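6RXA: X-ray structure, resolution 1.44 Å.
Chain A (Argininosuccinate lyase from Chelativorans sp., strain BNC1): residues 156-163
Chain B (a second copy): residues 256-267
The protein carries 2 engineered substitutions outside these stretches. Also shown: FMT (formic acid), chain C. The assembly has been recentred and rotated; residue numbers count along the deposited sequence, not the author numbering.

Chain A 156-163: VYTQRKEA
Chain B, residues 256-267: ASEIQLWSTDEY

A β-hairpin of chain A lies against the end of a chain B helix, the two stretches burying 542 Å² together. Strands 156-158 and 161-163 are joined by a type I' turn, with Q159(A) and R160(A) at phi/psi near 55/32 and 61/28. The helix runs through W262(B); S263(B) then leaves helical phi/psi. K161(A) and T264(B) set the register, their CA atoms 5.9 Å apart.

Charge pairing centres on D265(B) (chi1 m), which like K161(A) stays partly exposed. Its OD1 forms a salt bridge with K161(A) NZ at 2.9 Å, while D265(B) OD2 accepts from E162(A) N at 3.0 Å. The lysine, m at chi1 and chi2, is long enough that K161(A) NZ also donates to S263(B) O (2.7 Å), a carbonyl just past the helix.

R160(A), m then extended (t, t), is buried, with the largest covered area (119 Å²), so its polar end needs partners: R160(A) NH1 donates to S257(B) OG at 2.9 Å and weakly to Q260(B) OE1 at 3.1 Å, while L261(B) CD2 covers one guanidinium face. Q260(B), t/t, uses both ends of its amide, Q260(B) NE2 donating to Q159(A) O at 3.1 Å.

Y157(A) (m) and E162(A) (m, t) point toward chain B; E266(B) (m, p) starts sideways but its end comes nearer. The long aromatic side chain places a phenol at a buried carboxylate: Y157(A) OH donates to E266(B) OE2 at 2.6 Å, at the ring edge. E162(A) OE2 lies 2.6 Å from E266(B) OE2, so one acid is probably protonated.

Water bridges R160(A) O to Q260(B) O, and a second joins R160(A) O to D265(B) N and E266(B) OE1.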

ATOM      1  N   VAL A 156       3.582 -21.118 -25.105  1.00 14.20           N
ATOM      2  CA  VAL A 156       3.796 -20.115 -24.071  1.00 13.65           C
ATOM      3  C   VAL A 156       3.197 -18.801 -24.566  1.00 13.62           C
ATOM      4  O   VAL A 156       3.148 -18.529 -25.775  1.00 13.77           O
ATOM      5  CB  VAL A 156       5.291 -19.976 -23.717  1.00 13.85           C
ATOM      6  CG1 VAL A 156       6.073 -19.333 -24.847  1.00 14.27           C
ATOM      7  CG2 VAL A 156       5.462 -19.168 -22.412  1.00 14.63           C
ATOM      8  N   TYR A 157       2.749 -17.973 -23.625  1.00 13.40           N
ATOM      9  CA  TYR A 157       2.117 -16.690 -23.899  1.00 12.87           C
ATOM     10  C   TYR A 157       3.030 -15.550 -23.472  1.00 12.65           C
ATOM     11  O   TYR A 157       3.775 -15.660 -22.493  1.00 13.37           O
ATOM     12  CB  TYR A 157       0.786 -16.566 -23.113  1.00 12.87           C
ATOM     13  CG  TYR A 157      -0.230 -17.588 -23.548  1.00 13.00           C
ATOM     14  CD1 TYR A 157      -0.235 -18.865 -23.001  1.00 13.74           C
ATOM     15  CD2 TYR A 157      -1.155 -17.288 -24.539  1.00 12.91           C
ATOM     16  CE1 TYR A 157      -1.136 -19.815 -23.429  1.00 14.91           C
ATOM     17  CE2 TYR A 157      -2.057 -18.225 -24.978  1.00 13.29           C
ATOM     18  CZ  TYR A 157      -2.042 -19.495 -24.421  1.00 14.83           C
ATOM     19  OH  TYR A 157      -2.937 -20.450 -24.856  1.00 15.23           O
ATOM     20  N   THR A 158       2.964 -14.446 -24.212  1.00 12.00           N
ATOM     21  CA  THR A 158       3.409 -13.154 -23.711  1.00 11.85           C
ATOM     22  C   THR A 158       2.290 -12.150 -23.983  1.00 11.84           C
ATOM     23  O   THR A 158       1.644 -12.200 -25.036  1.00 12.24           O
ATOM     24  CB  THR A 158       4.724 -12.679 -24.345  1.00 13.15           C
ATOM     25  OG1 THR A 158       4.532 -12.460 -25.739  1.00 14.42           O
ATOM     26  CG2 THR A 158       5.842 -13.697 -24.162  1.00 13.09           C
ATOM     27  N   GLN A 159       2.026 -11.259 -23.026  1.00 12.74           N
ATOM     28  CA  GLN A 159       0.939 -10.285 -23.188  1.00 13.08           C
ATOM     29  C   GLN A 159      -0.399 -10.974 -23.483  1.00 12.68           C
ATOM     30  O   GLN A 159      -1.254 -10.429 -24.181  1.00 13.24           O
ATOM     31  CB  GLN A 159       1.276  -9.244 -24.270  1.00 14.16           C
ATOM     32  CG  GLN A 159       2.633  -8.575 -24.071  1.00 17.00           C
ATOM     33  CD  GLN A 159       2.950  -7.540 -25.127  1.00 29.75           C
ATOM     34  OE1 GLN A 159       3.943  -7.661 -25.834  1.00 29.96           O
ATOM     35  NE2 GLN A 159       2.126  -6.504 -25.215  1.00 45.30           N
ATOM     36  N   ARG A 160      -0.596 -12.181 -22.943  1.00 12.15           N
ATOM     37  CA  ARG A 160      -1.829 -12.957 -23.117  1.00 12.12           C
ATOM     38  C   ARG A 160      -2.101 -13.288 -24.583  1.00 12.75           C
ATOM     39  O   ARG A 160      -3.252 -13.489 -24.987  1.00 13.60           O
ATOM     40  CB  ARG A 160      -3.034 -12.305 -22.438  1.00 11.79           C
ATOM     41  CG  ARG A 160      -2.881 -12.228 -20.930  1.00 12.99           C
ATOM     42  CD  ARG A 160      -4.040 -11.455 -20.318  1.00 13.90           C
ATOM     43  NE  ARG A 160      -4.087 -11.559 -18.869  1.00 13.36           N
ATOM     44  CZ  ARG A 160      -4.920 -10.880 -18.091  1.00 13.43           C
ATOM     45  NH1 ARG A 160      -5.709  -9.951 -18.599  1.00 14.19           N
ATOM     46  NH2 ARG A 160      -4.956 -11.137 -16.784  1.00 13.56           N
ATOM     47  N   LYS A 161      -1.033 -13.375 -25.376  1.00 12.69           N
ATOM     48  CA  LYS A 161      -1.104 -13.796 -26.770  1.00 12.57           C
ATOM     49  C   LYS A 161      -0.131 -14.946 -27.001  1.00 12.89           C
ATOM     50  O   LYS A 161       0.952 -14.990 -26.426  1.00 13.14           O
ATOM     51  CB  LYS A 161      -0.764 -12.628 -27.720  1.00 13.45           C
ATOM     52  CG  LYS A 161      -1.916 -11.622 -27.931  1.00 14.34           C
ATOM     53  CD  LYS A 161      -3.132 -12.302 -28.583  1.00 15.19           C
ATOM     54  CE  LYS A 161      -3.895 -11.378 -29.546  1.00 15.67           C
ATOM     55  NZ  LYS A 161      -5.028 -12.070 -30.230  1.00 16.88           N
ATOM     56  N   GLU A 162      -0.522 -15.888 -27.859  1.00 13.21           N
ATOM     57  CA  GLU A 162       0.333 -17.043 -28.120  1.00 13.57           C
ATOM     58  C   GLU A 162       1.650 -16.588 -28.721  1.00 13.21           C
ATOM     59  O   GLU A 162       1.670 -15.814 -29.692  1.00 13.24           O
ATOM     60  CB  GLU A 162      -0.350 -18.017 -29.081  1.00 13.58           C
ATOM     61  CG  GLU A 162      -1.614 -18.651 -28.530  1.00 14.10           C
ATOM     62  CD  GLU A 162      -2.073 -19.871 -29.299  1.00 15.51           C
ATOM     63  OE1 GLU A 162      -1.311 -20.363 -30.152  1.00 15.38           O
ATOM     64  OE2 GLU A 162      -3.217 -20.338 -29.044  1.00 15.67           O
ATOM     65  N   ALA A 163       2.753 -17.079 -28.148  1.00 12.58           N
ATOM     66  CA  ALA A 163       4.098 -16.612 -28.497  1.00 12.62           C
ATOM     67  C   ALA A 163       4.882 -17.652 -29.288  1.00 13.57           C
ATOM     68  O   ALA A 163       5.101 -17.459 -30.490  1.00 14.28           O
ATOM     69  CB  ALA A 163       4.844 -16.154 -27.241  1.00 12.76           C
TER
ATOM     70  N   ALA B 256     -10.092  -3.211 -19.254  1.00 11.27           N
ATOM     71  CA  ALA B 256      -8.970  -3.566 -20.114  1.00 11.47           C
ATOM     72  C   ALA B 256      -8.683  -5.062 -20.051  1.00 11.43           C
ATOM     73  O   ALA B 256      -8.444  -5.701 -21.082  1.00 13.34           O
ATOM     74  CB  ALA B 256      -7.735  -2.761 -19.706  1.00 11.24           C
ATOM     75  N   SER B 257      -8.688  -5.634 -18.850  1.00 12.12           N
ATOM     76  CA  SER B 257      -8.452  -7.068 -18.709  1.00 11.98           C
ATOM     77  C   SER B 257      -9.550  -7.872 -19.397  1.00 11.53           C
ATOM     78  O   SER B 257      -9.268  -8.870 -20.075  1.00 12.68           O
ATOM     79  CB  SER B 257      -8.347  -7.414 -17.224  1.00 12.72           C
ATOM     80  OG  SER B 257      -7.836  -8.715 -17.010  1.00 12.87           O
ATOM     81  N   GLU B 258     -10.809  -7.447 -19.249  1.00 11.75           N
ATOM     82  CA  GLU B 258     -11.921  -8.135 -19.897  1.00 10.95           C
ATOM     83  C   GLU B 258     -11.715  -8.188 -21.402  1.00 11.35           C
ATOM     84  O   GLU B 258     -11.854  -9.246 -22.026  1.00 12.55           O
ATOM     85  CB  GLU B 258     -13.229  -7.399 -19.598  1.00 11.80           C
ATOM     86  CG  GLU B 258     -14.467  -8.213 -19.950  1.00 11.85           C
ATOM     87  CD  GLU B 258     -15.045  -8.938 -18.750  1.00 12.67           C
ATOM     88  OE1 GLU B 258     -15.308  -8.258 -17.730  1.00 12.38           O
ATOM     89  OE2 GLU B 258     -15.246 -10.185 -18.835  1.00 13.31           O
ATOM     90  N   ILE B 259     -11.379  -7.042 -21.994  1.00 10.76           N
ATOM     91  CA  ILE B 259     -11.162  -6.948 -23.437  1.00 11.31           C
ATOM     92  C   ILE B 259      -9.936  -7.758 -23.843  1.00 11.68           C
ATOM     93  O   ILE B 259      -9.917  -8.389 -24.904  1.00 12.54           O
ATOM     94  CB  ILE B 259     -11.066  -5.474 -23.876  1.00 11.37           C
ATOM     95  CG1 ILE B 259     -12.403  -4.765 -23.642  1.00 12.17           C
ATOM     96  CG2 ILE B 259     -10.653  -5.395 -25.337  1.00 11.60           C
ATOM     97  CD1 ILE B 259     -12.365  -3.262 -23.891  1.00 13.70           C
ATOM     98  N   GLN B 260      -8.895  -7.747 -23.021  1.00 11.70           N
ATOM     99  CA  GLN B 260      -7.720  -8.559 -23.314  1.00 11.95           C
ATOM    100  C   GLN B 260      -8.079 -10.041 -23.392  1.00 12.36           C
ATOM    101  O   GLN B 260      -7.574 -10.759 -24.260  1.00 12.98           O
ATOM    102  CB  GLN B 260      -6.632  -8.307 -22.279  1.00 11.71           C
ATOM    103  CG  GLN B 260      -5.273  -8.800 -22.730  1.00 12.72           C
ATOM    104  CD  GLN B 260      -4.157  -8.441 -21.779  1.00 13.26           C
ATOM    105  OE1 GLN B 260      -4.394  -8.016 -20.639  1.00 13.85           O
ATOM    106  NE2 GLN B 260      -2.920  -8.650 -22.221  1.00 13.62           N
ATOM    107  N   LEU B 261      -8.946 -10.521 -22.493  1.00 11.88           N
ATOM    108  CA  LEU B 261      -9.367 -11.917 -22.576  1.00 11.63           C
ATOM    109  C   LEU B 261     -10.244 -12.154 -23.803  1.00 12.27           C
ATOM    110  O   LEU B 261     -10.041 -13.130 -24.535  1.00 12.90           O
ATOM    111  CB  LEU B 261     -10.057 -12.358 -21.279  1.00 12.53           C
ATOM    112  CG  LEU B 261      -9.185 -12.360 -20.026  1.00 13.06           C
ATOM    113  CD1 LEU B 261      -9.923 -13.054 -18.856  1.00 13.45           C
ATOM    114  CD2 LEU B 261      -7.837 -13.040 -20.268  1.00 13.24           C
ATOM    115  N   TRP B 262     -11.206 -11.265 -24.068  1.00 12.35           N
ATOM    116  CA  TRP B 262     -12.037 -11.407 -25.260  1.00 13.05           C
ATOM    117  C   TRP B 262     -11.210 -11.513 -26.538  1.00 13.59           C
ATOM    118  O   TRP B 262     -11.601 -12.204 -27.492  1.00 13.81           O
ATOM    119  CB  TRP B 262     -12.943 -10.189 -25.429  1.00 12.67           C
ATOM    120  CG  TRP B 262     -14.074 -10.020 -24.478  1.00 12.63           C
ATOM    121  CD1 TRP B 262     -14.582 -10.930 -23.591  1.00 12.76           C
ATOM    122  CD2 TRP B 262     -14.853  -8.838 -24.339  1.00 13.48           C
ATOM    123  NE1 TRP B 262     -15.646 -10.366 -22.904  1.00 13.40           N
ATOM    124  CE2 TRP B 262     -15.827  -9.083 -23.352  1.00 13.78           C
ATOM    125  CE3 TRP B 262     -14.833  -7.589 -24.977  1.00 14.39           C
ATOM    126  CZ2 TRP B 262     -16.762  -8.115 -22.972  1.00 13.27           C
ATOM    127  CZ3 TRP B 262     -15.750  -6.630 -24.591  1.00 14.19           C
ATOM    128  CH2 TRP B 262     -16.700  -6.898 -23.595  1.00 13.87           C
ATOM    129  N   SER B 263     -10.071 -10.826 -26.580  1.00 12.90           N
ATOM    130  CA  SER B 263      -9.236 -10.742 -27.769  1.00 13.11           C
ATOM    131  C   SER B 263      -8.044 -11.691 -27.738  1.00 13.45           C
ATOM    132  O   SER B 263      -7.185 -11.603 -28.621  1.00 13.64           O
ATOM    133  CB  SER B 263      -8.801  -9.298 -28.029  1.00 12.79           C
ATOM    134  OG  SER B 263      -8.051  -8.746 -26.950  1.00 12.80           O
ATOM    135  N   THR B 264      -7.999 -12.628 -26.795  1.00 13.26           N
ATOM    136  CA  THR B 264      -7.015 -13.693 -26.871  1.00 12.42           C
ATOM    137  C   THR B 264      -7.204 -14.475 -28.164  1.00 13.13           C
ATOM    138  O   THR B 264      -8.279 -14.470 -28.784  1.00 13.55           O
ATOM    139  CB  THR B 264      -7.123 -14.672 -25.697  1.00 12.75           C
ATOM    140  OG1 THR B 264      -8.452 -15.208 -25.603  1.00 13.41           O
ATOM    141  CG2 THR B 264      -6.689 -14.005 -24.399  1.00 13.06           C
ATOM    142  N   ASP B 265      -6.148 -15.194 -28.553  1.00 13.13           N
ATOM    143  CA  ASP B 265      -6.235 -16.085 -29.700  1.00 13.79           C
ATOM    144  C   ASP B 265      -7.272 -17.184 -29.486  1.00 14.57           C
ATOM    145  O   ASP B 265      -7.829 -17.715 -30.453  1.00 16.52           O
ATOM    146  CB  ASP B 265      -4.861 -16.711 -29.956  1.00 14.40           C
ATOM    147  CG  ASP B 265      -3.809 -15.682 -30.323  1.00 15.85           C
ATOM    148  OD1 ASP B 265      -4.146 -14.737 -31.054  1.00 16.48           O
ATOM    149  OD2 ASP B 265      -2.649 -15.826 -29.904  1.00 16.08           O
ATOM    150  N   GLU B 266      -7.534 -17.538 -28.237  1.00 13.71           N
ATOM    151  CA  GLU B 266      -8.431 -18.630 -27.893  1.00 13.65           C
ATOM    152  C   GLU B 266      -9.882 -18.197 -27.772  1.00 14.03           C
ATOM    153  O   GLU B 266     -10.777 -18.915 -28.253  1.00 14.16           O
ATOM    154  CB  GLU B 266      -7.951 -19.243 -26.576  1.00 14.58           C
ATOM    155  CG  GLU B 266      -6.588 -19.934 -26.670  1.00 15.13           C
ATOM    156  CD  GLU B 266      -5.399 -18.996 -26.611  1.00 15.31           C
ATOM    157  OE1 GLU B 266      -5.574 -17.800 -26.293  1.00 14.17           O
ATOM    158  OE2 GLU B 266      -4.281 -19.486 -26.880  1.00 15.93           O
ATOM    159  N   TYR B 267     -10.169 -17.068 -27.126  1.00 13.64           N
ATOM    160  CA  TYR B 267     -11.547 -16.595 -27.111  1.00 13.70           C
ATOM    161  C   TYR B 267     -11.938 -16.078 -28.490  1.00 14.44           C
ATOM    162  O   TYR B 267     -12.961 -16.479 -29.051  1.00 15.33           O
ATOM    163  CB  TYR B 267     -11.743 -15.435 -26.148  1.00 13.10           C
ATOM    164  CG  TYR B 267     -11.810 -15.659 -24.644  1.00 12.65           C
ATOM    165  CD1 TYR B 267     -10.833 -16.382 -23.957  1.00 12.73           C
ATOM    166  CD2 TYR B 267     -12.806 -15.044 -23.889  1.00 12.52           C
ATOM    167  CE1 TYR B 267     -10.868 -16.510 -22.582  1.00 13.37           C
ATOM    168  CE2 TYR B 267     -12.844 -15.174 -22.508  1.00 12.94           C
ATOM    169  CZ  TYR B 267     -11.867 -15.898 -21.863  1.00 13.55           C
ATOM    170  OH  TYR B 267     -11.871 -16.001 -20.494  1.00 14.35           O
TER
HETATM  171  C   FMT C 602       6.061  -9.849 -27.351  1.00 16.17           C
HETATM  172  O1  FMT C 602       5.158 -10.090 -28.167  1.00 15.65           O
HETATM  173  O2  FMT C 602       6.259 -10.538 -26.334  1.00 15.72           O
HETATM  174  O   HOH W   1      -6.417  -9.624 -14.807  1.00 13.67           O
HETATM  175  O   HOH W   2      -3.967 -15.602 -26.722  1.00 14.40           O
HETATM  176  O   HOH W   3      -4.963 -11.120 -25.388  1.00 14.47           O
HETATM  177  O   HOH W   4      -0.474 -14.786 -31.105  1.00 15.47           O